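Local structure of TbpB (Actinobacillus pleuropneumoniae, 3HOL) at residues Asn41-Ile46 against Asn131-Asn136; Tyr69-Ile74 against Asp91-Gly96; Val103-Asn108 against Glu245-Phe250; Asn390-Thr395 against Ala451-Asp456. The protein probably binds host transferrin at the cell surface, as the lipoprotein component of a bacterial receptor that acquires iron. All blocks are in the same frame, centred on the assembly; numbering follows the deposited sequence.

Contact 1: Asn41-Ile46 against Asn131-Asn136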
loop_
_atom_site.group_PDB
_atom_site.type_symbol
_atom_site.label_atom_id
_atom_site.label_comp_id
_atom_site.label_asym_id
_atom_site.label_seq_id
_atom_site.Cartn_x
_atom_site.Cartn_y
_atom_site.Cartn_z
ATOM N N ASN A 41 35.155 17.299 7.051
ATOM C CA ASN A 41 34.406 16.025 7.129
ATOM C C ASN A 41 34.507 15.384 5.790
ATOM O O ASN A 41 33.657 15.645 4.938
ATOM C CB ASN A 41 32.905 16.231 7.342
ATOM C CG ASN A 41 32.549 16.688 8.715
ATOM O OD1 ASN A 41 31.717 17.590 8.856
ATOM N ND2 ASN A 41 33.115 16.050 9.752
ATOM N N LYS A 42 35.523 14.561 5.591
ATOM C CA LYS A 42 35.867 14.069 4.274
ATOM C C LYS A 42 35.010 12.914 3.782
ATOM O O LYS A 42 34.960 12.669 2.597
ATOM C CB LYS A 42 37.324 13.644 4.245
ATOM C CG LYS A 42 38.297 14.742 4.639
ATOM C CD LYS A 42 39.664 14.317 4.219
ATOM C CE LYS A 42 40.730 15.298 4.650
ATOM N NZ LYS A 42 41.926 14.926 3.866
ATOM N N LYS A 43 34.389 12.176 4.703
ATOM C CA LYS A 43 33.444 11.093 4.329
ATOM C C LYS A 43 32.032 11.479 4.800
ATOM O O LYS A 43 31.806 11.764 5.991
ATOM C CB LYS A 43 33.913 9.749 4.907
ATOM C CG LYS A 43 33.357 8.499 4.227
ATOM C CD LYS A 43 34.035 7.220 4.782
ATOM C CE LYS A 43 33.186 5.978 4.550
ATOM N NZ LYS A 43 32.043 5.985 5.484
ATOM N N VAL A 44 31.094 11.556 3.867
ATOM C CA VAL A 44 29.705 11.831 4.203
ATOM C C VAL A 44 28.834 10.775 3.480
ATOM O O VAL A 44 28.878 10.642 2.233
ATOM C CB VAL A 44 29.272 13.276 3.849
ATOM C CG1 VAL A 44 27.734 13.495 3.992
ATOM C CG2 VAL A 44 30.036 14.317 4.725
ATOM N N ASP A 45 28.072 10.032 4.277
ATOM C CA ASP A 45 27.387 8.826 3.792
ATOM C C ASP A 45 25.962 9.144 3.376
ATOM O O ASP A 45 25.467 10.226 3.657
ATOM C CB ASP A 45 27.366 7.762 4.906
ATOM C CG ASP A 45 28.745 7.125 5.134
ATOM O OD1 ASP A 45 29.611 7.155 4.249
ATOM O OD2 ASP A 45 28.959 6.636 6.243
ATOM N N ILE A 46 25.291 8.189 2.729
ATOM C CA ILE A 46 23.856 8.296 2.506
ATOM C C ILE A 46 23.191 8.459 3.864
ATOM O O ILE A 46 23.455 7.662 4.775
ATOM C CB ILE A 46 23.316 7.035 1.774
ATOM C CG1 ILE A 46 24.078 6.796 0.448
ATOM C CG2 ILE A 46 21.797 7.123 1.508
ATOM C CD1 ILE A 46 23.817 7.892 -0.599
ATOM N N ASN A 131 27.980 7.938 -2.026
ATOM C CA ASN A 131 28.289 8.884 -0.967
ATOM C C ASN A 131 29.438 9.787 -1.444
ATOM O O ASN A 131 29.886 9.644 -2.603
ATOM C CB ASN A 131 28.648 8.134 0.330
ATOM C CG ASN A 131 29.918 7.341 0.223
ATOM O OD1 ASN A 131 30.403 7.019 -0.860
ATOM N ND2 ASN A 131 30.468 6.983 1.389
ATOM N N ALA A 132 29.906 10.685 -0.563
ATOM C CA ALA A 132 31.021 11.604 -0.848
ATOM C C ALA A 132 32.222 11.217 0.016
ATOM O O ALA A 132 32.116 11.176 1.250
ATOM C CB ALA A 132 30.630 13.074 -0.603
ATOM N N ASN A 133 33.350 10.933 -0.621
ATOM C CA ASN A 133 34.559 10.504 0.121
ATOM C C ASN A 133 35.785 11.142 -0.447
ATOM O O ASN A 133 36.285 10.717 -1.499
ATOM C CB ASN A 133 34.757 8.991 0.115
ATOM C CG ASN A 133 35.703 8.509 1.228
ATOM O OD1 ASN A 133 36.554 9.267 1.686
ATOM N ND2 ASN A 133 35.567 7.222 1.636
ATOM N N LEU A 134 36.275 12.145 0.277
ATOM C CA LEU A 134 37.464 12.905 -0.114
ATOM C C LEU A 134 38.770 12.297 0.374
ATOM O O LEU A 134 39.853 12.788 0.015
ATOM C CB LEU A 134 37.370 14.328 0.432
ATOM C CG LEU A 134 36.825 15.399 -0.510
ATOM C CD1 LEU A 134 36.529 16.667 0.286
ATOM C CD2 LEU A 134 37.783 15.687 -1.645
ATOM N N ASN A 135 38.677 11.256 1.199
ATOM C CA ASN A 135 39.874 10.618 1.743
ATOM C C ASN A 135 40.823 10.068 0.682
ATOM O O ASN A 135 40.433 9.231 -0.145
ATOM C CB ASN A 135 39.493 9.533 2.738
ATOM C CG ASN A 135 38.878 10.104 3.989
ATOM O OD1 ASN A 135 39.468 10.960 4.654
ATOM N ND2 ASN A 135 37.674 9.659 4.308
ATOM N N ASN A 136 42.072 10.551 0.705
ATOM C CA ASN A 136 43.104 10.073 -0.220
ATOM C C ASN A 136 43.233 8.569 -0.260
ATOM O O ASN A 136 43.506 7.999 -1.307
ATOM C CB ASN A 136 44.476 10.680 0.109
ATOM C CG ASN A 136 44.767 11.961 -0.697
ATOM O OD1 ASN A 136 43.950 12.403 -1.522
ATOM N ND2 ASN A 136 45.942 12.560 -0.455
HETATM O O HOH W 1 42.675 12.032 3.070
#
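The carboxylate of Asp45 and the amide of Asn131 run alongside each other in the same direction, their planes 23° apart. In this nearly flat pair Asn131 ND2 donates to Asp45 OD1 at 3.0 Å, with the oxygen almost in the amide plane and met nearly along its C-O axis. Lys43 NZ takes the syn lone pair of the same OD1, 3.0 Å away, in a salt bridge made within its own segment. The bend at chi4 (-74°) turns that NZ back toward Asp45. Two donors on one oxygen limit rotation of the carboxylate and probably favour its charged form. Asparagine suits position 131 because its OD1 can at the same time accept from Arg140.

Next along the strand, the amide of Asn133 is crossed obliquely by the aliphatic part of Lys43, whose CD comes 3.5 Å from Asn133 ND2. Asn133 OD1 takes the backbone N of Asn135 at 2.9 Å, closing an Asx turn. Beyond it, Asn135 OD1 packs against Lys42 CD at 3.4 Å, and a water joins Lys42 NZ to Asn136 N.

Beneath these groups the backbones are antiparallel. Leu134 N donates to Lys42 O at 2.7 Å, and Val44 and Ala132 exchange two bonds as a hydrogen-bonded pair, flanked by the non-hydrogen-bonded pair Lys43-Asn133. Val44 and Ala132 share the face away from the salt bridge. This is a short antiparallel bridge, in which the two-residue strand 43-44 extends the barrel sheet at the end of strand 119-133, where Asn133 begins the Asx turn.

Contact 2: Tyr69-Ile74 against Asp91-Gly96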
loop_
_atom_site.group_PDB
_atom_site.type_symbol
_atom_site.label_atom_id
_atom_site.label_comp_id
_atom_site.label_asym_id
_atom_site.label_seq_id
_atom_site.Cartn_x
_atom_site.Cartn_y
_atom_site.Cartn_z
ATOM N N TYR A 69 19.386 25.846 -9.931
ATOM C CA TYR A 69 20.594 25.096 -10.324
ATOM C C TYR A 69 21.249 25.718 -11.543
ATOM O O TYR A 69 20.576 26.262 -12.399
ATOM C CB TYR A 69 20.216 23.652 -10.692
ATOM C CG TYR A 69 19.798 22.776 -9.534
ATOM C CD1 TYR A 69 19.685 23.288 -8.228
ATOM C CD2 TYR A 69 19.469 21.425 -9.761
ATOM C CE1 TYR A 69 19.261 22.459 -7.171
ATOM C CE2 TYR A 69 19.058 20.593 -8.717
ATOM C CZ TYR A 69 18.943 21.130 -7.424
ATOM O OH TYR A 69 18.539 20.334 -6.389
ATOM N N ASN A 70 22.556 25.595 -11.661
ATOM C CA ASN A 70 23.253 26.093 -12.850
ATOM C C ASN A 70 22.740 25.509 -14.149
ATOM O O ASN A 70 22.556 26.233 -15.111
ATOM C CB ASN A 70 24.761 25.874 -12.715
ATOM C CG ASN A 70 25.354 26.719 -11.606
ATOM O OD1 ASN A 70 25.877 26.208 -10.622
ATOM N ND2 ASN A 70 25.247 28.019 -11.755
ATOM N N TYR A 71 22.531 24.196 -14.165
ATOM C CA TYR A 71 21.947 23.499 -15.307
ATOM C C TYR A 71 20.992 22.465 -14.744
ATOM O O TYR A 71 21.436 21.362 -14.403
ATOM C CB TYR A 71 23.039 22.811 -16.134
ATOM C CG TYR A 71 22.529 22.337 -17.471
ATOM C CD1 TYR A 71 22.740 23.107 -18.637
ATOM C CD2 TYR A 71 21.796 21.135 -17.581
ATOM C CE1 TYR A 71 22.257 22.673 -19.879
ATOM C CE2 TYR A 71 21.299 20.705 -18.807
ATOM C CZ TYR A 71 21.540 21.470 -19.946
ATOM O OH TYR A 71 21.049 21.034 -21.154
ATOM N N PRO A 72 19.685 22.823 -14.598
ATOM C CA PRO A 72 18.760 21.867 -13.975
ATOM C C PRO A 72 18.647 20.640 -14.856
ATOM O O PRO A 72 18.416 20.756 -16.070
ATOM C CB PRO A 72 17.411 22.616 -13.922
ATOM C CG PRO A 72 17.802 24.148 -14.095
ATOM C CD PRO A 72 19.048 24.112 -14.955
ATOM N N ASP A 73 18.845 19.469 -14.271
ATOM C CA ASP A 73 18.751 18.243 -15.056
ATOM C C ASP A 73 17.856 17.246 -14.331
ATOM O O ASP A 73 18.289 16.554 -13.423
ATOM C CB ASP A 73 20.135 17.670 -15.330
ATOM C CG ASP A 73 20.087 16.433 -16.231
ATOM O OD1 ASP A 73 18.973 15.952 -16.565
ATOM O OD2 ASP A 73 21.160 15.943 -16.593
ATOM N N ILE A 74 16.584 17.241 -14.727
ATOM C CA ILE A 74 15.573 16.351 -14.157
ATOM C C ILE A 74 15.406 15.200 -15.136
ATOM O O ILE A 74 15.154 15.421 -16.334
ATOM C CB ILE A 74 14.238 17.098 -14.015
ATOM C CG1 ILE A 74 14.396 18.204 -12.953
ATOM C CG2 ILE A 74 13.024 16.125 -13.662
ATOM C CD1 ILE A 74 13.293 19.211 -13.027
ATOM N N ASP A 91 21.869 19.227 -10.440
ATOM C CA ASP A 91 22.568 20.282 -11.186
ATOM C C ASP A 91 23.597 19.601 -12.043
ATOM O O ASP A 91 24.557 19.018 -11.512
ATOM C CB ASP A 91 23.253 21.251 -10.204
ATOM C CG ASP A 91 23.673 22.561 -10.872
ATOM O OD1 ASP A 91 23.834 22.576 -12.105
ATOM O OD2 ASP A 91 23.808 23.580 -10.153
ATOM N N GLY A 92 23.417 19.657 -13.363
ATOM C CA GLY A 92 24.417 19.065 -14.274
ATOM C C GLY A 92 25.667 19.910 -14.507
ATOM O O GLY A 92 26.570 19.521 -15.236
ATOM N N GLU A 93 25.725 21.082 -13.891
ATOM C CA GLU A 93 26.938 21.922 -13.943
ATOM C C GLU A 93 27.153 22.409 -12.506
ATOM O O GLU A 93 27.243 23.620 -12.203
ATOM C CB GLU A 93 26.741 23.091 -14.931
ATOM C CG GLU A 93 26.882 22.668 -16.399
ATOM C CD GLU A 93 26.512 23.795 -17.386
ATOM O OE1 GLU A 93 26.446 24.964 -16.985
ATOM O OE2 GLU A 93 26.257 23.514 -18.561
ATOM N N HIS A 94 27.263 21.428 -11.621
ATOM C CA HIS A 94 27.328 21.697 -10.203
ATOM C C HIS A 94 28.677 22.379 -9.846
ATOM O O HIS A 94 29.719 22.005 -10.360
ATOM C CB HIS A 94 27.195 20.379 -9.446
ATOM C CG HIS A 94 27.368 20.525 -7.974
ATOM N ND1 HIS A 94 26.442 21.154 -7.177
ATOM C CD2 HIS A 94 28.377 20.162 -7.164
ATOM C CE1 HIS A 94 26.857 21.132 -5.927
ATOM N NE2 HIS A 94 28.026 20.537 -5.894
ATOM N N SER A 95 28.619 23.371 -8.960
ATOM C CA SER A 95 29.800 24.156 -8.589
ATOM C C SER A 95 29.531 24.724 -7.210
ATOM O O SER A 95 28.401 25.116 -6.901
ATOM C CB SER A 95 29.990 25.342 -9.562
ATOM O OG SER A 95 31.294 25.926 -9.377
ATOM N N GLY A 96 30.574 24.787 -6.392
ATOM C CA GLY A 96 30.495 25.484 -5.122
ATOM C C GLY A 96 29.689 24.703 -4.086
ATOM O O GLY A 96 29.440 23.487 -4.217
#
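Both carboxylate oxygens of Asp91 are bound by consecutive backbone amides: Asn70 N donates to Asp91 OD2 at 2.8 Å and Tyr71 N to Asp91 OD1 at 2.9 Å. Each donor stands about 40° above the carboxylate plane. A third amide, Glu93 N, reaches Asp91 OD1 at 3.0 Å from the opposite face to Tyr71 N and closes an Asx turn. Asp91 CG is anti to its backbone N (chi1 -165°), which sets the carboxylate carbon near Asn70 N. Backbone meets backbone too, Gly92 N donating to Tyr71 O at 2.8 Å.

Around this polar centre, the Tyr69 and Asp91 side chains run past one another in opposite senses, ring and carboxylate planes 3° apart. Tyr69 CB approaches Asp91 CG to 3.6 Å, while the hydroxyl beyond is bonded to Glu99. On the more exposed side, Glu93 OE2 lies 3.5 Å from Tyr71 CD1, and Tyr71 CB packs on the extended Glu93 chain.

Aspartate suits this site because its short side chain sets two acceptors beside the Asn70 and Tyr71 amides. Three N-H groups converging on a buried carboxylate would stabilise its negative charge and fix its rotation, tying the turn after strand 84-91 to the entry of strand 72-74.

Contact 3: Val103-Asn108 against Glu245-Phe250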
loop_
_atom_site.group_PDB
_atom_site.type_symbol
_atom_site.label_atom_id
_atom_site.label_comp_id
_atom_site.label_asym_id
_atom_site.label_seq_id
_atom_site.Cartn_x
_atom_site.Cartn_y
_atom_site.Cartn_z
ATOM N N VAL A 103 17.912 11.887 -5.583
ATOM C CA VAL A 103 17.589 10.621 -6.296
ATOM C C VAL A 103 16.334 10.066 -5.599
ATOM O O VAL A 103 16.236 10.099 -4.341
ATOM C CB VAL A 103 18.784 9.636 -6.246
ATOM C CG1 VAL A 103 18.457 8.276 -6.960
ATOM C CG2 VAL A 103 20.065 10.297 -6.903
ATOM N N TYR A 104 15.377 9.565 -6.385
ATOM C CA TYR A 104 14.075 9.153 -5.821
ATOM C C TYR A 104 13.389 8.027 -6.612
ATOM O O TYR A 104 13.732 7.738 -7.783
ATOM C CB TYR A 104 13.144 10.370 -5.792
ATOM C CG TYR A 104 12.674 10.745 -7.181
ATOM C CD1 TYR A 104 11.437 10.279 -7.668
ATOM C CD2 TYR A 104 13.482 11.491 -8.031
ATOM C CE1 TYR A 104 11.030 10.562 -8.961
ATOM C CE2 TYR A 104 13.069 11.800 -9.308
ATOM C CZ TYR A 104 11.848 11.305 -9.771
ATOM O OH TYR A 104 11.419 11.590 -11.042
ATOM N N TYR A 105 12.437 7.365 -5.972
ATOM C CA TYR A 105 11.370 6.676 -6.732
ATOM C C TYR A 105 10.054 7.015 -6.102
ATOM O O TYR A 105 9.995 7.311 -4.894
ATOM C CB TYR A 105 11.547 5.157 -6.734
ATOM C CG TYR A 105 11.035 4.418 -5.481
ATOM C CD1 TYR A 105 9.727 3.888 -5.425
ATOM C CD2 TYR A 105 11.886 4.189 -4.393
ATOM C CE1 TYR A 105 9.251 3.205 -4.271
ATOM C CE2 TYR A 105 11.441 3.468 -3.243
ATOM C CZ TYR A 105 10.113 2.971 -3.218
ATOM O OH TYR A 105 9.654 2.303 -2.126
ATOM N N LYS A 106 8.979 6.892 -6.892
ATOM C CA LYS A 106 7.645 6.945 -6.333
ATOM C C LYS A 106 6.665 6.184 -7.215
ATOM O O LYS A 106 6.984 5.823 -8.368
ATOM C CB LYS A 106 7.185 8.401 -6.201
ATOM C CG LYS A 106 7.165 9.130 -7.585
ATOM C CD LYS A 106 6.242 10.350 -7.598
ATOM C CE LYS A 106 6.781 11.501 -6.834
ATOM N NZ LYS A 106 5.734 12.595 -6.706
ATOM N N GLY A 107 5.494 5.925 -6.652
ATOM C CA GLY A 107 4.388 5.274 -7.368
ATOM C C GLY A 107 3.037 5.657 -6.803
ATOM O O GLY A 107 2.935 6.163 -5.676
ATOM N N ASN A 108 1.974 5.393 -7.567
ATOM C CA ASN A 108 0.636 5.521 -7.018
ATOM C C ASN A 108 -0.139 4.246 -7.313
ATOM O O ASN A 108 0.312 3.415 -8.111
ATOM C CB ASN A 108 -0.101 6.728 -7.634
ATOM C CG ASN A 108 -0.212 6.632 -9.142
ATOM O OD1 ASN A 108 -0.922 5.789 -9.664
ATOM N ND2 ASN A 108 0.511 7.509 -9.853
ATOM N N GLU A 245 3.304 -2.498 -12.764
ATOM C CA GLU A 245 4.614 -1.845 -12.709
ATOM C C GLU A 245 5.196 -2.044 -11.303
ATOM O O GLU A 245 4.476 -2.508 -10.373
ATOM C CB GLU A 245 4.465 -0.335 -13.035
ATOM C CG GLU A 245 4.038 -0.121 -14.536
ATOM C CD GLU A 245 3.682 1.294 -14.844
ATOM O OE1 GLU A 245 4.000 2.206 -14.051
ATOM O OE2 GLU A 245 3.054 1.501 -15.877
ATOM N N MET A 246 6.494 -1.750 -11.155
ATOM C CA MET A 246 7.155 -1.926 -9.861
ATOM C C MET A 246 8.222 -0.845 -9.716
ATOM O O MET A 246 8.749 -0.325 -10.719
ATOM C CB MET A 246 7.766 -3.339 -9.734
ATOM C CG MET A 246 8.791 -3.626 -10.856
ATOM S SD MET A 246 9.643 -5.220 -10.632
ATOM C CE MET A 246 10.927 -4.763 -9.376
ATOM N N ALA A 247 8.542 -0.485 -8.472
ATOM C CA ALA A 247 9.582 0.517 -8.230
ATOM C C ALA A 247 10.141 0.236 -6.851
ATOM O O ALA A 247 9.468 -0.404 -6.005
ATOM C CB ALA A 247 9.000 1.944 -8.318
ATOM N N GLY A 248 11.372 0.650 -6.620
ATOM C CA GLY A 248 11.951 0.450 -5.273
ATOM C C GLY A 248 13.350 0.969 -5.145
ATOM O O GLY A 248 13.834 1.740 -5.999
ATOM N N LYS A 249 14.005 0.586 -4.047
ATOM C CA LYS A 249 15.316 1.170 -3.743
ATOM C C LYS A 249 16.122 0.201 -2.907
ATOM O O LYS A 249 15.573 -0.757 -2.323
ATOM C CB LYS A 249 15.163 2.511 -2.969
ATOM C CG LYS A 249 14.885 2.307 -1.454
ATOM C CD LYS A 249 14.558 3.649 -0.754
ATOM C CE LYS A 249 14.603 3.540 0.783
ATOM N NZ LYS A 249 13.653 2.448 1.259
ATOM N N PHE A 250 17.422 0.442 -2.842
ATOM C CA PHE A 250 18.193 -0.182 -1.800
ATOM C C PHE A 250 19.311 0.737 -1.340
ATOM O O PHE A 250 19.703 1.701 -2.054
ATOM C CB PHE A 250 18.747 -1.567 -2.192
ATOM C CG PHE A 250 19.799 -1.542 -3.273
ATOM C CD1 PHE A 250 21.099 -1.209 -2.977
ATOM C CD2 PHE A 250 19.478 -1.932 -4.581
ATOM C CE1 PHE A 250 22.100 -1.220 -3.969
ATOM C CE2 PHE A 250 20.477 -1.970 -5.604
ATOM C CZ PHE A 250 21.794 -1.590 -5.287
HETATM O O HOH W 2 11.646 1.349 -0.615
#
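Tyr105 lays one face of its ring on the backbone of Gly248, and this CH-pi contact dominates the meeting of the two strands. Gly248 CA sits over the ring centre, 3.6 Å from the centroid and 10° off the normal. Tyrosine suits the place: its flat face lies on the main chain and its hydroxyl reaches a water. The same face passes over the neighbouring carbonyl carbons, and Gly248 O is 3.5 Å from Tyr105 CD2. The ring is delivered by a chi1 of 82°, which sets CG between the backbone N and the carbonyl carbon.

Apolar contacts flank it. Ala247 CB touches Tyr105 CD1 at 3.6 Å, a small methyl beside the root of the ring. Across from it, Lys249 CB comes within 3.9 Å of Tyr105 CE2, and Lys249 CD reaches the ring edge in its plane.

The polar link is indirect. That water lies 2.7 Å from Tyr105 OH and accepts from Lys249 NZ at 3.0 Å, so a long side chain and a phenol share it. The ammonium also forms a cation-pi pair with Tyr30, and Tyr105 OH has a weak bond from Arg206.

Here two sheets pack, with the axes of strands 103-107 and 245-250 approaching to 6.5 Å and running 146° apart. Strand 101-107 lies between 29-33 and 84-91 in a five-stranded antiparallel sheet, probably the handle of the N-lobe. Strand 245-251 lies between 231-239 and 257-265 in the barrel sheet. Tyr105 also touches Glu235 and Tyr239 of strand 231-239, so the side chain meets two neighbouring barrel strands.

Contact 4: Asn390-Thr395 against Ala451-Asp456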
loop_
_atom_site.group_PDB
_atom_site.type_symbol
_atom_site.label_atom_id
_atom_site.label_comp_id
_atom_site.label_asym_id
_atom_site.label_seq_id
_atom_site.Cartn_x
_atom_site.Cartn_y
_atom_site.Cartn_z
ATOM N N ASN A 390 -35.376 10.781 6.621
ATOM C CA ASN A 390 -34.698 10.725 7.914
ATOM C C ASN A 390 -33.311 10.081 7.764
ATOM O O ASN A 390 -32.983 9.562 6.694
ATOM C CB ASN A 390 -35.509 9.828 8.853
ATOM C CG ASN A 390 -36.664 10.548 9.526
ATOM O OD1 ASN A 390 -36.803 11.779 9.434
ATOM N ND2 ASN A 390 -37.499 9.787 10.225
ATOM N N ASN A 391 -32.523 10.079 8.840
ATOM C CA ASN A 391 -31.285 9.274 8.910
ATOM C C ASN A 391 -31.364 8.131 9.937
ATOM O O ASN A 391 -32.088 8.244 10.936
ATOM C CB ASN A 391 -30.063 10.142 9.249
ATOM C CG ASN A 391 -29.770 11.167 8.188
ATOM O OD1 ASN A 391 -29.749 10.865 6.980
ATOM N ND2 ASN A 391 -29.530 12.406 8.629
ATOM N N TRP A 392 -30.604 7.058 9.693
ATOM C CA TRP A 392 -30.538 5.887 10.587
ATOM C C TRP A 392 -29.108 5.375 10.526
ATOM O O TRP A 392 -28.503 5.423 9.458
ATOM C CB TRP A 392 -31.497 4.802 10.084
ATOM C CG TRP A 392 -31.461 3.472 10.798
ATOM C CD1 TRP A 392 -32.336 3.035 11.779
ATOM C CD2 TRP A 392 -30.557 2.364 10.555
ATOM N NE1 TRP A 392 -32.011 1.750 12.164
ATOM C CE2 TRP A 392 -30.928 1.319 11.434
ATOM C CE3 TRP A 392 -29.465 2.165 9.689
ATOM C CZ2 TRP A 392 -30.239 0.090 11.480
ATOM C CZ3 TRP A 392 -28.781 0.932 9.736
ATOM C CH2 TRP A 392 -29.176 -0.080 10.625
ATOM N N VAL A 393 -28.579 4.891 11.645
ATOM C CA VAL A 393 -27.180 4.423 11.707
ATOM C C VAL A 393 -27.043 3.093 12.462
ATOM O O VAL A 393 -27.855 2.747 13.361
ATOM C CB VAL A 393 -26.177 5.465 12.312
ATOM C CG1 VAL A 393 -26.264 6.840 11.600
ATOM C CG2 VAL A 393 -26.379 5.642 13.821
ATOM N N ALA A 394 -26.046 2.330 12.026
ATOM C CA ALA A 394 -25.567 1.170 12.716
ATOM C C ALA A 394 -24.179 1.549 13.226
ATOM O O ALA A 394 -23.354 2.082 12.477
ATOM C CB ALA A 394 -25.515 -0.009 11.777
ATOM N N THR A 395 -23.939 1.318 14.513
ATOM C CA THR A 395 -22.655 1.619 15.117
ATOM C C THR A 395 -22.063 0.378 15.771
ATOM O O THR A 395 -22.635 -0.128 16.719
ATOM C CB THR A 395 -22.827 2.698 16.163
ATOM O OG1 THR A 395 -23.303 3.867 15.508
ATOM C CG2 THR A 395 -21.501 3.013 16.862
ATOM N N ALA A 451 -41.553 -5.546 3.067
ATOM C CA ALA A 451 -42.058 -4.303 3.679
ATOM C C ALA A 451 -40.989 -3.253 4.016
ATOM O O ALA A 451 -41.335 -2.107 4.341
ATOM C CB ALA A 451 -42.883 -4.606 4.934
ATOM N N GLY A 452 -39.706 -3.638 3.988
ATOM C CA GLY A 452 -38.625 -2.683 4.308
ATOM C C GLY A 452 -38.646 -2.353 5.792
ATOM O O GLY A 452 -39.247 -3.089 6.580
ATOM N N PHE A 453 -37.986 -1.269 6.186
ATOM C CA PHE A 453 -37.942 -0.876 7.586
ATOM C C PHE A 453 -38.042 0.618 7.772
ATOM O O PHE A 453 -37.742 1.388 6.836
ATOM C CB PHE A 453 -36.719 -1.473 8.323
ATOM C CG PHE A 453 -35.379 -0.876 7.947
ATOM C CD1 PHE A 453 -34.811 0.145 8.725
ATOM C CD2 PHE A 453 -34.645 -1.382 6.881
ATOM C CE1 PHE A 453 -33.557 0.690 8.412
ATOM C CE2 PHE A 453 -33.369 -0.846 6.564
ATOM C CZ PHE A 453 -32.834 0.191 7.320
ATOM N N ALA A 454 -38.474 1.013 8.972
ATOM C CA ALA A 454 -38.729 2.422 9.300
ATOM C C ALA A 454 -37.457 3.095 9.782
ATOM O O ALA A 454 -36.769 2.561 10.637
ATOM C CB ALA A 454 -39.863 2.561 10.346
ATOM N N LEU A 455 -37.139 4.255 9.224
ATOM C CA LEU A 455 -35.883 4.939 9.583
ATOM C C LEU A 455 -35.887 5.600 10.964
ATOM O O LEU A 455 -34.838 5.653 11.647
ATOM C CB LEU A 455 -35.453 5.923 8.491
ATOM C CG LEU A 455 -34.918 5.304 7.191
ATOM C CD1 LEU A 455 -34.208 6.371 6.354
ATOM C CD2 LEU A 455 -33.968 4.120 7.440
ATOM N N ASP A 456 -37.046 6.101 11.379
ATOM C CA ASP A 456 -37.218 6.532 12.766
ATOM C C ASP A 456 -38.102 5.528 13.510
ATOM O O ASP A 456 -39.296 5.388 13.211
ATOM C CB ASP A 456 -37.787 7.946 12.840
ATOM C CG ASP A 456 -37.543 8.607 14.194
ATOM O OD1 ASP A 456 -36.632 8.165 14.938
ATOM O OD2 ASP A 456 -38.260 9.580 14.511
#
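Trp392 reaches from strand 391-394 to the loop carrying Phe453 and Leu455, and its CB begins the contact by packing against Leu455 CD2 at 3.7 Å. CG is anti to the backbone N (chi1 174°), the start of the indole's course toward that loop. At its edge, CD1 lies 3.6 Å from Leu455 O, which sits in the ring plane. Farther round, CD2 and CE2 face Phe453 CE1, the closer of them, CD2, at 4.0 Å. Phe453 CE1 stands over the centre of the indole face. The edge of Phe453 is directed at the face of Trp392, the centroids of the phenyl and the five-membered ring being 5.3 Å apart and the planes at 64°. The polar end, NE1, bonds outside the segments to Asp423. Tryptophan fits here because one flat group offers a broad face to phenylalanine while its single N-H is satisfied by a carboxylate.

Leucine suits position 455 because its two branches part: CD2 lies against Trp392 CB, while CD1 lies 3.4 Å from Asn390 O. At the margin, Asn390 ND2 packs on Asp456 CB at 3.2 Å.

Strand 391-394 is an antiparallel partner of 375-387 in the second barrel sheet, and the loop between strands 441-447 and 470-477 comes over to it. Leu455 and Trp392 both rest on Val386 of strand 375-387, and Phe453 touches Val430 just before strand 431-438.

Contacts 1, 2 and 3 gather in the N-terminal half of the chain, whereas contact 4 lies in the second barrel, its centre about 68 Å from that of contact 1 and on the other side of the chain's centre. Contacts 2 and 3 share the five-stranded sheet containing strands 84-91 and 101-107; contacts 1 and 3 share the first barrel sheet through strands 119-133 and 245-251. Contact 3 therefore joins these two sheets, its centre about 13 Å from that of the chain. Along the sequence, contact 2 falls between the segments of contact 1, contacts 1 and 3 interleave, and contact 4 follows separately, consistent with two successive lobes.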